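Local coordinates for uncharacterized protein (PDB 4L3U), which is of unknown function but is a mainly helical protein of the DUF4844 family from Acinetobacter baumannii, at residues 30-35 with 40-45. Residues are numbered along the deposited sequence; the frame is centred on the assembly and turned at random.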
loop_
_atom_site.group_PDB
_atom_site.type_symbol
_atom_site.label_atom_id
_atom_site.label_comp_id
_atom_site.label_asym_id
_atom_site.label_seq_id
_atom_site.Cartn_x
_atom_site.Cartn_y
_atom_site.Cartn_z
ATOM N N ASP A 30 -3.493 1.188 12.011
ATOM C CA ASP A 30 -4.711 1.446 11.263
ATOM C C ASP A 30 -4.373 2.561 10.291
ATOM O O ASP A 30 -4.009 3.659 10.709
ATOM C CB ASP A 30 -5.831 1.887 12.204
ATOM C CG ASP A 30 -7.172 2.023 11.502
ATOM O OD1 ASP A 30 -7.215 1.995 10.254
ATOM O OD2 ASP A 30 -8.193 2.168 12.203
ATOM N N HIS A 31 -4.485 2.280 8.998
ATOM C CA HIS A 31 -4.084 3.241 7.977
ATOM C C HIS A 31 -5.245 4.046 7.412
ATOM O O HIS A 31 -5.070 4.796 6.450
ATOM C CB HIS A 31 -3.376 2.511 6.843
ATOM C CG HIS A 31 -2.160 1.769 7.284
ATOM N ND1 HIS A 31 -2.186 0.436 7.633
ATOM C CD2 HIS A 31 -0.880 2.177 7.455
ATOM C CE1 HIS A 31 -0.974 0.052 7.987
ATOM N NE2 HIS A 31 -0.163 1.091 7.889
ATOM N N PHE A 32 -6.418 3.911 8.019
ATOM C CA PHE A 32 -7.633 4.477 7.448
ATOM C C PHE A 32 -8.499 5.161 8.493
ATOM O O PHE A 32 -9.728 5.053 8.481
ATOM C CB PHE A 32 -8.401 3.376 6.723
ATOM C CG PHE A 32 -7.592 2.697 5.658
ATOM C CD1 PHE A 32 -7.518 3.237 4.385
ATOM C CD2 PHE A 32 -6.869 1.549 5.938
ATOM C CE1 PHE A 32 -6.761 2.634 3.405
ATOM C CE2 PHE A 32 -6.112 0.942 4.961
ATOM C CZ PHE A 32 -6.058 1.487 3.692
ATOM N N ALA A 33 -7.836 5.877 9.391
ATOM C CA ALA A 33 -8.512 6.682 10.392
ATOM C C ALA A 33 -8.570 8.125 9.919
ATOM O O ALA A 33 -7.881 8.500 8.971
ATOM C CB ALA A 33 -7.782 6.589 11.719
ATOM N N GLY A 34 -9.401 8.930 10.568
ATOM C CA GLY A 34 -9.489 10.338 10.237
ATOM C C GLY A 34 -8.208 11.061 10.609
ATOM O O GLY A 34 -7.676 10.857 11.700
ATOM N N ASP A 35 -7.710 11.907 9.712
ATOM C CA ASP A 35 -6.442 12.595 9.944
ATOM C C ASP A 35 -6.645 13.905 10.702
ATOM O O ASP A 35 -5.703 14.678 10.887
ATOM C CB ASP A 35 -5.719 12.858 8.617
ATOM C CG ASP A 35 -6.435 13.868 7.748
ATOM O OD1 ASP A 35 -7.653 14.060 7.933
ATOM O OD2 ASP A 35 -5.778 14.468 6.871
ATOM N N THR A 40 -11.720 11.706 6.608
ATOM C CA THR A 40 -12.625 11.285 7.674
ATOM C C THR A 40 -12.377 9.842 8.118
ATOM O O THR A 40 -12.713 9.465 9.243
ATOM C CB THR A 40 -14.097 11.437 7.234
ATOM O OG1 THR A 40 -14.287 10.824 5.953
ATOM C CG2 THR A 40 -14.471 12.905 7.139
ATOM N N GLY A 41 -11.785 9.042 7.236
ATOM C CA GLY A 41 -11.524 7.644 7.528
ATOM C C GLY A 41 -12.590 6.738 6.952
ATOM O O GLY A 41 -13.666 7.195 6.570
ATOM N N VAL A 42 -12.290 5.446 6.889
ATOM C CA VAL A 42 -13.246 4.469 6.392
ATOM C C VAL A 42 -14.267 4.191 7.479
ATOM O O VAL A 42 -13.917 3.750 8.576
ATOM C CB VAL A 42 -12.555 3.159 5.969
ATOM C CG1 VAL A 42 -13.583 2.103 5.570
ATOM C CG2 VAL A 42 -11.611 3.422 4.821
ATOM N N GLN A 43 -15.532 4.451 7.166
ATOM C CA GLN A 43 -16.610 4.316 8.137
ATOM C C GLN A 43 -17.046 2.865 8.336
ATOM O O GLN A 43 -17.204 2.416 9.471
ATOM C CB GLN A 43 -17.802 5.182 7.723
ATOM C CG GLN A 43 -17.739 6.614 8.247
ATOM C CD GLN A 43 -16.369 7.252 8.077
ATOM O OE1 GLN A 43 -15.466 7.043 8.891
ATOM N NE2 GLN A 43 -16.212 8.043 7.020
ATOM N N ASN A 44 -17.235 2.130 7.246
ATOM C CA ASN A 44 -17.617 0.726 7.353
ATOM C C ASN A 44 -16.512 -0.074 8.029
ATOM O O ASN A 44 -15.438 -0.279 7.459
ATOM C CB ASN A 44 -17.938 0.138 5.981
ATOM C CG ASN A 44 -18.603 -1.219 6.074
ATOM O OD1 ASN A 44 -17.937 -2.251 6.079
ATOM N ND2 ASN A 44 -19.927 -1.222 6.161
ATOM N N SER A 45 -16.779 -0.516 9.254
ATOM C CA SER A 45 -15.770 -1.178 10.069
ATOM C C SER A 45 -15.277 -2.472 9.438
ATOM O O SER A 45 -14.094 -2.809 9.531
ATOM C CB SER A 45 -16.322 -1.485 11.454
ATOM O OG SER A 45 -15.368 -2.210 12.211
#
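F32 and V42 meet twice, once through backbone and once through side chain. The amide of V42 gives its hydrogen to F32 O, with V42 N 3.0 Å from F32 O and tilted out of the carbonyl plane. Beside this bond the two side chains lie next to each other and point the same way. V42 CG2 comes to 3.7 Å from F32 CB and passes the near end of the ring obliquely. With chi1 at 175°, CG1 of V42 is anti to its backbone N, which leaves CG2 as the branch that reaches F32. G41 lets the two segments come close: its CA is 3.3 Å from F32 O. Its positive phi, 97°, and the space taken by F32 O and G34 N leave no room for a side chain there. Further along, G34 CA rests 3.5 Å from T40 O. Both segments belong to the long loop that joins helix 14-27 to helix 45-68 in this all-helical chain, and the contact closes the base of that excursion. F32 and V42 both press on L51 of helix 45-68. An Asx turn sets the backbone at F32: its N donates to D30 OD1 at 3.0 Å, from above the carboxylate plane. Helix 45-68 holds that carboxylate in turn, R48 by a salt bridge to D30 OD2 and N52 by a hydrogen bond to D30 OD1. R48 also bonds V42 O, linking the two segments.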